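Local coordinates for chromosome-partitioning protein Spo0J (Thermus thermophilus HB27, PDB 1VZ0), which binds the centromere-like site parS, stimulates the ATPase activity of Soj and probably takes part in chromosome partitioning, at the interface of chains A and B. Residues are numbered along the deposited sequence; one frame, centred on the assembly and turned at random. Chains: chain A/B, Chromosome-partitioning protein Spo0J.

Contact 1: the interface of chains A and B. Residues chain A 117-119, 122, 169; chain B 39, 116-117.
B:Arg39 reaches across the two-fold interface between the two copies of this ParB-family protein and turns the edge of its guanidinium to acidic and carbonyl groups around the start of helix 120-132 of chain A. The salt bridges use both terminal nitrogens. NH1 meets carboxylate OE1 of A:Glu122 at 2.8 Å, on the syn side but tilted out of the carboxylate plane, with the two planes turned 52° apart; NH2 lies 3.3 Å from OD1 of A:Asp117, whose carboxylate stands nearly perpendicular to the guanidinium. Bends at the second and third torsions of B:Arg39 swing the group round to these partners.

Among the hydrogen bonds, NH1 also donates to backbone O of A:Asp117 at 3.2 Å; this acceptor lies close to the guanidinium plane, while NH1 stands well above the carbonyl plane. Farther along, B:Glu116 N donates to O of A:Glu169, at the end of helix 162-169. Water 1 joins A:Glu122 OE1 to B:Arg39 O.

Within chain A, A:Ser119 N donates to A:Glu122 OE2 and A:Glu122 N to A:Ser119 OG, a reciprocal helix N-cap that helps fix the glutamate; A:Ser119 OG donates in turn to A:Glu169 OE1 at 2.6 Å. The apolar part is small: methyl CD1 of A:Leu118 packs 3.6 Å from B:Arg39 CZ.

Carboxylate oxygens A:Glu122 OE2 and B:Asp117 OD2 approach to 2.8 Å, their planes 68° apart, a doubtful clash as modelled unless they share a proton, which is not seen.

Contact 2: the interface of chains A and B. Residues chain A 26, 28, 31; chain B 84-85, 89-92.
A:Leu28 points its isobutyl group into an apolar recess of chain B, next to helix 78-86 and the start of strand 91-96, where an N-terminal segment of this ParB-family protein adds a short strand alongside strand 91-96 of its partner. Its CG lies opposite the backbone N (chi1 177°), which carries the two methyls away from the main chain towards the helix. CD1 touches B:Ala84 CB at 3.7 Å and B:Val92 CG1 at 3.8 Å, and also faces the backbone O of B:Leu89. CD2 turns to methyl CD2 of B:Leu85, the two leucines meeting at a slant; their modelled separation is too short to be reliable.

B:Val92 divides its branches between neighbours. While CG1 faces A:Leu28, CG2 takes methyl CD1 of A:Leu26 at 3.9 Å and CD1 of A:Ile31 at 4.0 Å. CG of A:Leu26 sits between the backbone N and the carbonyl carbon (chi1 35°, off the staggered value), which turns CD1 towards B:Val92.

Backbone bonds set the register beneath these side chains. A:Leu26 and B:Val92 form an antiparallel pair, each N donating to the other's O at 2.9 Å. One residue beyond the strand, A:Leu28 N donates to B:Gln90 O at 3.0 Å, a more bent bond with 139° at the hydrogen, and this ties down the start of 3-10 helix 28-30.

The pairing joins N-terminal strand 24-27 of one copy to strand 91-96 of the other, beside helix 78-86 within the ParB N-terminal domain.

Contact 1: the interface of chains A and B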
loop_
_atom_site.group_PDB
_atom_site.type_symbol
_atom_site.label_atom_id
_atom_site.label_comp_id
_atom_site.label_asym_id
_atom_site.label_seq_id
_atom_site.Cartn_x
_atom_site.Cartn_y
_atom_site.Cartn_z
ATOM N N ASP A 117 -0.767 -0.207 5.194
ATOM C CA ASP A 117 -0.577 -0.035 3.758
ATOM C C ASP A 117 -0.368 1.358 3.185
ATOM O O ASP A 117 -0.128 1.501 1.987
ATOM C CB ASP A 117 -1.816 -0.589 3.073
ATOM C CG ASP A 117 -1.519 -1.775 2.268
ATOM O OD1 ASP A 117 -2.465 -2.331 1.674
ATOM O OD2 ASP A 117 -0.323 -2.140 2.240
ATOM N N LEU A 118 -0.486 2.384 4.005
ATOM C CA LEU A 118 -0.398 3.728 3.475
ATOM C C LEU A 118 0.899 4.482 3.457
ATOM O O LEU A 118 1.714 4.403 4.369
ATOM C CB LEU A 118 -1.436 4.615 4.158
ATOM C CG LEU A 118 -2.807 4.653 3.499
ATOM C CD1 LEU A 118 -3.442 3.261 3.496
ATOM C CD2 LEU A 118 -3.663 5.660 4.247
ATOM N N SER A 119 1.054 5.253 2.394
ATOM C CA SER A 119 2.198 6.116 2.236
ATOM C C SER A 119 1.704 7.398 2.901
ATOM O O SER A 119 0.493 7.599 3.041
ATOM C CB SER A 119 2.451 6.389 0.760
ATOM O OG SER A 119 1.512 7.332 0.259
ATOM N N GLU A 122 -1.005 9.198 0.811
ATOM C CA GLU A 122 -2.368 8.661 0.827
ATOM C C GLU A 122 -3.044 9.075 2.118
ATOM O O GLU A 122 -4.226 9.398 2.134
ATOM C CB GLU A 122 -2.362 7.140 0.729
ATOM C CG GLU A 122 -1.773 6.606 -0.563
ATOM C CD GLU A 122 -1.712 5.094 -0.569
ATOM O OE1 GLU A 122 -2.739 4.448 -0.871
ATOM O OE2 GLU A 122 -0.633 4.553 -0.252
ATOM N N GLU A 169 6.436 8.684 -2.649
ATOM C CA GLU A 169 5.769 7.390 -2.667
ATOM C C GLU A 169 6.690 6.264 -3.125
ATOM O O GLU A 169 6.547 5.132 -2.668
ATOM C CB GLU A 169 4.522 7.439 -3.560
ATOM C CG GLU A 169 3.536 8.530 -3.160
ATOM C CD GLU A 169 2.096 8.064 -3.190
ATOM O OE1 GLU A 169 1.725 7.234 -2.335
ATOM O OE2 GLU A 169 1.335 8.524 -4.067
ATOM N N ARG B 39 -9.149 4.258 -1.957
ATOM C CA ARG B 39 -7.767 3.961 -2.326
ATOM C C ARG B 39 -7.590 4.002 -3.849
ATOM O O ARG B 39 -6.648 4.607 -4.369
ATOM C CB ARG B 39 -7.370 2.582 -1.811
ATOM C CG ARG B 39 -6.084 2.056 -2.420
ATOM C CD ARG B 39 -4.900 2.271 -1.508
ATOM N NE ARG B 39 -4.973 1.394 -0.347
ATOM C CZ ARG B 39 -4.017 1.283 0.570
ATOM N NH1 ARG B 39 -2.903 1.997 0.468
ATOM N NH2 ARG B 39 -4.177 0.450 1.590
ATOM N N GLU B 116 7.080 3.698 0.140
ATOM C CA GLU B 116 6.558 4.087 1.444
ATOM C C GLU B 116 5.240 3.344 1.661
ATOM O O GLU B 116 4.603 3.448 2.706
ATOM C CB GLU B 116 6.316 5.596 1.467
ATOM C CG GLU B 116 7.552 6.419 1.733
ATOM C CD GLU B 116 7.913 6.434 3.204
ATOM O OE1 GLU B 116 8.240 5.360 3.757
ATOM O OE2 GLU B 116 7.860 7.522 3.813
ATOM N N ASP B 117 4.873 2.588 0.634
ATOM C CA ASP B 117 3.662 1.782 0.556
ATOM C C ASP B 117 3.687 0.455 1.311
ATOM O O ASP B 117 2.646 -0.059 1.686
ATOM C CB ASP B 117 3.390 1.460 -0.917
ATOM C CG ASP B 117 2.307 2.296 -1.490
ATOM O OD1 ASP B 117 2.063 2.189 -2.702
ATOM O OD2 ASP B 117 1.692 3.057 -0.719
HETATM O O HOH W 1 -4.111 5.392 -3.422
#

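Contact 2: the interface of chains A and B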
loop_
_atom_site.group_PDB
_atom_site.type_symbol
_atom_site.label_atom_id
_atom_site.label_comp_id
_atom_site.label_asym_id
_atom_site.label_seq_id
_atom_site.Cartn_x
_atom_site.Cartn_y
_atom_site.Cartn_z
ATOM N N LEU A 26 13.772 8.630 -26.089
ATOM C CA LEU A 26 13.296 7.608 -27.006
ATOM C C LEU A 26 11.783 7.655 -27.166
ATOM O O LEU A 26 11.066 8.101 -26.269
ATOM C CB LEU A 26 13.752 6.220 -26.544
ATOM C CG LEU A 26 13.834 5.937 -25.047
ATOM C CD1 LEU A 26 12.478 6.196 -24.429
ATOM C CD2 LEU A 26 14.282 4.494 -24.800
ATOM N N LEU A 28 8.176 7.048 -26.849
ATOM C CA LEU A 28 7.355 6.399 -25.844
ATOM C C LEU A 28 6.632 5.193 -26.434
ATOM O O LEU A 28 6.449 4.175 -25.765
ATOM C CB LEU A 28 6.345 7.407 -25.283
ATOM C CG LEU A 28 5.314 6.927 -24.258
ATOM C CD1 LEU A 28 4.671 8.121 -23.600
ATOM C CD2 LEU A 28 4.263 6.064 -24.943
ATOM N N ILE A 31 8.228 1.744 -26.141
ATOM C CA ILE A 31 8.368 1.160 -24.809
ATOM C C ILE A 31 7.068 0.508 -24.360
ATOM O O ILE A 31 6.091 1.201 -24.084
ATOM C CB ILE A 31 8.737 2.238 -23.781
ATOM C CG1 ILE A 31 10.062 2.891 -24.171
ATOM C CG2 ILE A 31 8.820 1.630 -22.395
ATOM C CD1 ILE A 31 10.425 4.068 -23.307
ATOM N N ALA B 84 2.813 9.395 -18.585
ATOM C CA ALA B 84 3.358 9.918 -19.831
ATOM C C ALA B 84 2.398 9.600 -20.967
ATOM O O ALA B 84 2.226 10.398 -21.892
ATOM C CB ALA B 84 4.717 9.306 -20.103
ATOM N N LEU B 85 1.779 8.426 -20.894
ATOM C CA LEU B 85 0.814 8.020 -21.902
ATOM C C LEU B 85 -0.399 8.945 -21.827
ATOM O O LEU B 85 -0.831 9.492 -22.840
ATOM C CB LEU B 85 0.388 6.566 -21.680
ATOM C CG LEU B 85 1.412 5.509 -22.104
ATOM C CD1 LEU B 85 0.980 4.131 -21.642
ATOM C CD2 LEU B 85 1.551 5.530 -23.607
ATOM N N LEU B 89 2.358 12.288 -24.541
ATOM C CA LEU B 89 3.712 12.530 -25.030
ATOM C C LEU B 89 4.080 11.513 -26.110
ATOM O O LEU B 89 3.606 10.376 -26.091
ATOM C CB LEU B 89 4.726 12.447 -23.885
ATOM C CG LEU B 89 4.570 13.419 -22.710
ATOM C CD1 LEU B 89 5.761 13.268 -21.775
ATOM C CD2 LEU B 89 4.479 14.853 -23.219
ATOM N N GLN B 90 4.923 11.937 -27.051
ATOM C CA GLN B 90 5.368 11.078 -28.149
ATOM C C GLN B 90 6.711 10.452 -27.829
ATOM O O GLN B 90 7.040 9.366 -28.303
ATOM C CB GLN B 90 5.490 11.876 -29.452
ATOM C CG GLN B 90 4.206 11.953 -30.261
ATOM C CD GLN B 90 3.090 12.642 -29.513
ATOM O OE1 GLN B 90 3.157 13.843 -29.238
ATOM N NE2 GLN B 90 2.054 11.883 -29.170
ATOM N N GLU B 91 7.495 11.151 -27.024
ATOM C CA GLU B 91 8.800 10.653 -26.645
ATOM C C GLU B 91 9.081 10.960 -25.185
ATOM O O GLU B 91 8.595 11.949 -24.642
ATOM C CB GLU B 91 9.872 11.276 -27.532
ATOM C CG GLU B 91 9.764 10.867 -28.993
ATOM C CD GLU B 91 10.776 11.575 -29.868
ATOM O OE1 GLU B 91 10.824 11.282 -31.084
ATOM O OE2 GLU B 91 11.520 12.428 -29.339
ATOM N N VAL B 92 9.864 10.098 -24.552
ATOM C CA VAL B 92 10.209 10.267 -23.149
ATOM C C VAL B 92 11.659 9.876 -22.924
ATOM O O VAL B 92 12.212 9.060 -23.656
ATOM C CB VAL B 92 9.336 9.374 -22.238
ATOM C CG1 VAL B 92 7.877 9.779 -22.344
ATOM C CG2 VAL B 92 9.506 7.915 -22.630
#

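Contact 1 and contact 2 lie about 27 Å apart, measured between the centres of their C-alpha atoms, and share no residue. The first is a polar patch near the middle of the assembly, the second an intermolecular beta pairing towards one end. Two-fold symmetry repeats both with the chains exchanged, so the copies touch at the centre and both ends. Within each chain helix 38-57 follows the N-terminal strands, although here the arginine belongs to chain B and the strands to chain A. The full protein probably dimerises through its C-terminal 46 residues, and N-terminal pairing may require DNA; the structure alone does not show whether this arrangement forms in the cell.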